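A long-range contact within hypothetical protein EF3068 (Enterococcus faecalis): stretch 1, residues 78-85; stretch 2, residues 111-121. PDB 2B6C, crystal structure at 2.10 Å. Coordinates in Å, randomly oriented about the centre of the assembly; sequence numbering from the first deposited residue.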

ATOM      1  N   LEU B  78      -1.684  12.087  -6.132  1.00 14.00           N
ATOM      2  CA  LEU B  78      -1.169  12.310  -4.777  1.00 14.78           C
ATOM      3  C   LEU B  78      -2.146  11.826  -3.698  1.00 15.79           C
ATOM      4  O   LEU B  78      -1.744  11.207  -2.695  1.00 15.61           O
ATOM      5  CB  LEU B  78      -0.820  13.787  -4.527  1.00 14.32           C
ATOM      6  CG  LEU B  78       0.446  14.264  -5.237  1.00 15.02           C
ATOM      7  CD1 LEU B  78       0.511  15.792  -5.224  1.00 11.77           C
ATOM      8  CD2 LEU B  78       1.688  13.699  -4.549  1.00 13.42           C
ATOM      9  N   ALA B  79      -3.419  12.105  -3.928  1.00 15.97           N
ATOM     10  CA  ALA B  79      -4.478  11.688  -3.049  1.00 16.59           C
ATOM     11  C   ALA B  79      -4.651  10.176  -3.117  1.00 16.27           C
ATOM     12  O   ALA B  79      -4.703   9.496  -2.091  1.00 15.94           O
ATOM     13  CB  ALA B  79      -5.795  12.429  -3.412  1.00 15.84           C
ATOM     14  N   LEU B  80      -4.720   9.640  -4.327  1.00 17.64           N
ATOM     15  CA  LEU B  80      -4.855   8.197  -4.514  1.00 18.12           C
ATOM     16  C   LEU B  80      -3.720   7.385  -3.859  1.00 18.29           C
ATOM     17  O   LEU B  80      -3.960   6.366  -3.224  1.00 17.30           O
ATOM     18  CB  LEU B  80      -4.877   7.878  -6.000  1.00 19.16           C
ATOM     19  CG  LEU B  80      -6.234   7.714  -6.638  1.00 24.09           C
ATOM     20  CD1 LEU B  80      -6.035   7.963  -8.137  1.00 27.25           C
ATOM     21  CD2 LEU B  80      -6.689   6.261  -6.339  1.00 28.27           C
ATOM     22  N   GLN B  81      -2.483   7.832  -4.056  1.00 18.50           N
ATOM     23  CA  GLN B  81      -1.305   7.171  -3.469  1.00 19.61           C
ATOM     24  C   GLN B  81      -1.258   7.199  -1.941  1.00 18.44           C
ATOM     25  O   GLN B  81      -0.643   6.339  -1.328  1.00 19.42           O
ATOM     26  CB  GLN B  81      -0.009   7.796  -4.020  1.00 19.84           C
ATOM     27  CG  GLN B  81       0.284   7.473  -5.490  1.00 25.29           C
ATOM     28  CD  GLN B  81      -0.078   6.047  -5.926  1.00 31.54           C
ATOM     29  OE1 GLN B  81      -1.153   5.805  -6.503  1.00 35.80           O
ATOM     30  NE2 GLN B  81       0.820   5.107  -5.673  1.00 31.49           N
ATOM     31  N   ASN B  82      -1.867   8.213  -1.340  1.00 16.73           N
ATOM     32  CA  ASN B  82      -1.851   8.399   0.099  1.00 15.14           C
ATOM     33  C   ASN B  82      -3.218   8.115   0.724  1.00 14.46           C
ATOM     34  O   ASN B  82      -3.508   8.568   1.832  1.00 14.18           O
ATOM     35  CB  ASN B  82      -1.383   9.826   0.433  1.00 14.82           C
ATOM     36  CG  ASN B  82       0.076  10.049   0.061  1.00 15.79           C
ATOM     37  OD1 ASN B  82       0.975   9.753   0.853  1.00 12.97           O
ATOM     38  ND2 ASN B  82       0.321  10.560  -1.152  1.00 11.12           N
ATOM     39  N   VAL B  83      -4.041   7.344   0.018  1.00 14.27           N
ATOM     40  CA  VAL B  83      -5.435   7.096   0.394  1.00 14.26           C
ATOM     41  C   VAL B  83      -5.589   6.609   1.862  1.00 14.38           C
ATOM     42  O   VAL B  83      -6.473   7.079   2.580  1.00 13.77           O
ATOM     43  CB  VAL B  83      -6.125   6.124  -0.644  1.00 15.13           C
ATOM     44  CG1 VAL B  83      -5.443   4.724  -0.685  1.00 13.58           C
ATOM     45  CG2 VAL B  83      -7.637   6.040  -0.467  1.00 14.44           C
ATOM     46  N   GLN B  84      -4.695   5.717   2.291  1.00 13.61           N
ATOM     47  CA  GLN B  84      -4.657   5.181   3.648  1.00 14.27           C
ATOM     48  C   GLN B  84      -4.410   6.209   4.749  1.00 13.93           C
ATOM     49  O   GLN B  84      -4.809   5.978   5.889  1.00 13.68           O
ATOM     50  CB  GLN B  84      -3.605   4.083   3.759  1.00 14.82           C
ATOM     51  CG  GLN B  84      -3.975   2.880   2.984  1.00 17.57           C
ATOM     52  CD  GLN B  84      -3.134   1.685   3.355  1.00 24.78           C
ATOM     53  OE1 GLN B  84      -2.012   1.513   2.863  1.00 26.63           O
ATOM     54  NE2 GLN B  84      -3.684   0.834   4.211  1.00 25.98           N
ATOM     55  N   ARG B  85      -3.762   7.320   4.398  1.00 13.24           N
ATOM     56  CA  ARG B  85      -3.411   8.389   5.329  1.00 13.34           C
ATOM     57  C   ARG B  85      -4.573   9.312   5.727  1.00 13.28           C
ATOM     58  O   ARG B  85      -4.467  10.055   6.712  1.00 12.13           O
ATOM     59  CB  ARG B  85      -2.262   9.240   4.755  1.00 13.15           C
ATOM     60  CG  ARG B  85      -0.948   8.454   4.541  1.00 12.28           C
ATOM     61  CD  ARG B  85       0.165   9.406   4.062  1.00 13.73           C
ATOM     62  NE  ARG B  85       0.390  10.447   5.057  1.00 13.66           N
ATOM     63  CZ  ARG B  85       1.118  11.544   4.899  1.00 16.30           C
ATOM     64  NH1 ARG B  85       1.753  11.797   3.757  1.00 16.12           N
ATOM     65  NH2 ARG B  85       1.211  12.400   5.904  1.00 14.37           N
ATOM     66  N   ARG B 111     -13.581   9.760  -8.403  1.00 14.75           N
ATOM     67  CA  ARG B 111     -14.457   8.663  -8.038  1.00 14.93           C
ATOM     68  C   ARG B 111     -13.629   7.445  -7.596  1.00 15.39           C
ATOM     69  O   ARG B 111     -13.954   6.787  -6.581  1.00 16.29           O
ATOM     70  CB  ARG B 111     -15.414   8.293  -9.187  1.00 15.16           C
ATOM     71  CG  ARG B 111     -16.266   7.013  -8.877  1.00 15.67           C
ATOM     72  CD  ARG B 111     -15.581   5.760  -9.446  1.00 17.50           C
ATOM     73  NE  ARG B 111     -15.589   5.829 -10.907  1.00 18.19           N
ATOM     74  CZ  ARG B 111     -14.834   5.080 -11.697  1.00 21.01           C
ATOM     75  NH1 ARG B 111     -14.011   4.194 -11.163  1.00 20.68           N
ATOM     76  NH2 ARG B 111     -14.918   5.207 -13.018  1.00 21.69           N
ATOM     77  N   LYS B 112     -12.570   7.171  -8.354  1.00 16.38           N
ATOM     78  CA  LYS B 112     -11.588   6.141  -8.005  1.00 18.10           C
ATOM     79  C   LYS B 112     -10.955   6.364  -6.649  1.00 17.13           C
ATOM     80  O   LYS B 112     -10.808   5.423  -5.906  1.00 18.28           O
ATOM     81  CB  LYS B 112     -10.501   5.998  -9.075  1.00 17.75           C
ATOM     82  CG  LYS B 112     -11.004   5.295 -10.280  1.00 23.18           C
ATOM     83  CD  LYS B 112     -10.019   5.360 -11.472  1.00 28.19           C
ATOM     84  CE  LYS B 112     -10.769   5.422 -12.811  1.00 30.34           C
ATOM     85  NZ  LYS B 112      -9.948   4.930 -13.970  1.00 32.64           N
ATOM     86  N   PHE B 113     -10.593   7.607  -6.329  1.00 17.17           N
ATOM     87  CA  PHE B 113     -10.138   7.933  -4.983  1.00 16.73           C
ATOM     88  C   PHE B 113     -11.172   7.598  -3.892  1.00 16.89           C
ATOM     89  O   PHE B 113     -10.828   6.922  -2.899  1.00 16.58           O
ATOM     90  CB  PHE B 113      -9.688   9.393  -4.887  1.00 16.75           C
ATOM     91  CG  PHE B 113      -9.416   9.834  -3.489  1.00 15.93           C
ATOM     92  CD1 PHE B 113      -8.244   9.424  -2.827  1.00 16.44           C
ATOM     93  CD2 PHE B 113     -10.327  10.644  -2.821  1.00 15.62           C
ATOM     94  CE1 PHE B 113      -7.979   9.844  -1.523  1.00 15.78           C
ATOM     95  CE2 PHE B 113     -10.096  11.059  -1.533  1.00 15.78           C
ATOM     96  CZ  PHE B 113      -8.897  10.669  -0.874  1.00 17.80           C
ATOM     97  N   PHE B 114     -12.414   8.066  -4.056  1.00 16.84           N
ATOM     98  CA  PHE B 114     -13.480   7.778  -3.067  1.00 17.18           C
ATOM     99  C   PHE B 114     -13.809   6.284  -2.982  1.00 17.03           C
ATOM    100  O   PHE B 114     -14.084   5.764  -1.898  1.00 17.73           O
ATOM    101  CB  PHE B 114     -14.736   8.661  -3.290  1.00 16.35           C
ATOM    102  CG  PHE B 114     -14.471  10.135  -3.015  1.00 17.16           C
ATOM    103  CD1 PHE B 114     -14.418  10.616  -1.700  1.00 13.24           C
ATOM    104  CD2 PHE B 114     -14.243  11.022  -4.056  1.00 15.07           C
ATOM    105  CE1 PHE B 114     -14.142  11.967  -1.434  1.00 13.92           C
ATOM    106  CE2 PHE B 114     -13.960  12.367  -3.811  1.00 17.59           C
ATOM    107  CZ  PHE B 114     -13.901  12.841  -2.487  1.00 13.72           C
ATOM    108  N   GLY B 115     -13.744   5.592  -4.117  1.00 17.48           N
ATOM    109  CA  GLY B 115     -14.032   4.158  -4.145  1.00 16.55           C
ATOM    110  C   GLY B 115     -12.936   3.381  -3.449  1.00 16.42           C
ATOM    111  O   GLY B 115     -13.216   2.398  -2.760  1.00 15.32           O
ATOM    112  N   SER B 116     -11.682   3.798  -3.645  1.00 16.64           N
ATOM    113  CA  SER B 116     -10.560   3.135  -2.963  1.00 17.73           C
ATOM    114  C   SER B 116     -10.617   3.313  -1.459  1.00 16.58           C
ATOM    115  O   SER B 116     -10.296   2.370  -0.733  1.00 16.62           O
ATOM    116  CB  SER B 116      -9.193   3.621  -3.439  1.00 17.24           C
ATOM    117  OG  SER B 116      -9.203   3.492  -4.832  1.00 25.70           O
ATOM    118  N   TRP B 117     -10.966   4.528  -1.020  1.00 16.12           N
ATOM    119  CA  TRP B 117     -11.043   4.850   0.391  1.00 15.26           C
ATOM    120  C   TRP B 117     -12.142   4.044   1.064  1.00 15.23           C
ATOM    121  O   TRP B 117     -11.951   3.484   2.153  1.00 15.06           O
ATOM    122  CB  TRP B 117     -11.228   6.350   0.618  1.00 14.92           C
ATOM    123  CG  TRP B 117     -10.995   6.714   2.069  1.00 15.80           C
ATOM    124  CD1 TRP B 117      -9.804   7.015   2.663  1.00 15.84           C
ATOM    125  CD2 TRP B 117     -11.989   6.760   3.110  1.00 15.13           C
ATOM    126  NE1 TRP B 117      -9.995   7.263   4.000  1.00 15.03           N
ATOM    127  CE2 TRP B 117     -11.328   7.115   4.300  1.00 15.34           C
ATOM    128  CE3 TRP B 117     -13.382   6.540   3.138  1.00 15.91           C
ATOM    129  CZ2 TRP B 117     -12.008   7.258   5.540  1.00 15.56           C
ATOM    130  CZ3 TRP B 117     -14.064   6.678   4.372  1.00 15.22           C
ATOM    131  CH2 TRP B 117     -13.367   7.028   5.551  1.00 16.20           C
ATOM    132  N   VAL B 118     -13.299   4.001   0.412  1.00 14.85           N
ATOM    133  CA  VAL B 118     -14.415   3.175   0.854  1.00 15.24           C
ATOM    134  C   VAL B 118     -14.040   1.667   0.829  1.00 15.03           C
ATOM    135  O   VAL B 118     -14.335   0.962   1.766  1.00 15.54           O
ATOM    136  CB  VAL B 118     -15.686   3.493  -0.004  1.00 15.39           C
ATOM    137  CG1 VAL B 118     -16.669   2.394   0.053  1.00 16.48           C
ATOM    138  CG2 VAL B 118     -16.323   4.808   0.441  1.00 15.49           C
ATOM    139  N   ALA B 119     -13.380   1.175  -0.224  1.00 14.79           N
ATOM    140  CA  ALA B 119     -12.881  -0.227  -0.205  1.00 15.84           C
ATOM    141  C   ALA B 119     -12.023  -0.486   1.054  1.00 16.65           C
ATOM    142  O   ALA B 119     -12.095  -1.561   1.664  1.00 16.41           O
ATOM    143  CB  ALA B 119     -12.095  -0.540  -1.455  1.00 14.78           C
ATOM    144  N   LEU B 120     -11.228   0.512   1.454  1.00 17.12           N
ATOM    145  CA  LEU B 120     -10.431   0.403   2.684  1.00 18.73           C
ATOM    146  C   LEU B 120     -11.228   0.578   3.988  1.00 17.97           C
ATOM    147  O   LEU B 120     -10.760   0.183   5.040  1.00 19.29           O
ATOM    148  CB  LEU B 120      -9.263   1.400   2.650  1.00 18.91           C
ATOM    149  CG  LEU B 120      -8.242   1.160   1.521  1.00 21.42           C
ATOM    150  CD1 LEU B 120      -7.352   2.395   1.329  1.00 21.68           C
ATOM    151  CD2 LEU B 120      -7.397  -0.084   1.832  1.00 23.47           C
ATOM    152  N   HIS B 121     -12.412   1.191   3.928  1.00 17.88           N
ATOM    153  CA  HIS B 121     -13.188   1.571   5.131  1.00 17.82           C
ATOM    154  C   HIS B 121     -14.679   1.360   4.843  1.00 18.62           C
ATOM    155  O   HIS B 121     -15.467   2.332   4.762  1.00 18.94           O
ATOM    156  CB  HIS B 121     -12.971   3.056   5.472  1.00 17.98           C
ATOM    157  CG  HIS B 121     -11.532   3.456   5.605  1.00 19.00           C
ATOM    158  ND1 HIS B 121     -10.843   3.386   6.803  1.00 20.92           N
ATOM    159  CD2 HIS B 121     -10.655   3.944   4.695  1.00 18.42           C
ATOM    160  CE1 HIS B 121      -9.602   3.807   6.622  1.00 20.66           C
ATOM    161  NE2 HIS B 121      -9.466   4.165   5.355  1.00 21.41           N
TER

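No hydrogen bond joins these two stretches, yet two backbone carbonyl oxygens of the first lie against aromatic rings of the second: Ala79 O is 3.3 Å from Phe113 CE1, and Val83 O is 3.3 Å from Trp117 CD1. The second approach comes at the edge of the indole, near its plane, where ring C–H groups carry slight positive charge and a carbonyl oxygen is well tolerated. The contact thus illustrates a general principle: segments can pack closely without a hydrogen bond between them, through apolar contacts and carbonyl-to-ring approaches.

Phe113 and Val83 organise the packing. The CA-to-CB bond of Phe113 points sideways, but with chi1 at 171° (t) its ring comes nearer to the first stretch. Ala79, whose small side chain points toward the partner helix, places CB over one face of that ring, 4.2 Å from the centroid and 26° off the normal, a CH-pi contact. Leu80 adds an apolar contact, CG lying 4.2 Å from Phe113 CB; here the backbones run close, the two CA atoms being 5.3 Å apart.

Val83 follows where the helix has given way to a 3-10 segment. Val83 CG2 lies 4.0 Å from Phe113 CE1 and 3.8 Å from Trp117 CB; both methyls reach Leu120 CD1, CG1 the nearer at 3.6 Å. The same Leu120 CD1 is 3.8 Å from Gln84 CG, so the aliphatic part of a polar side chain extends the apolar surface.

Two side-chain hydrogen bonds stay within their own stretch. Ser116 points toward the first stretch, but its OG donates to Lys112 O at 2.7 Å within its own helix, and Leu80 CD2 lies 4.0 Å from Ser116 OG. Likewise, Asn82 ND2 donates to Leu78 O at 2.7 Å, almost linearly, bracing the turn that precedes Val83.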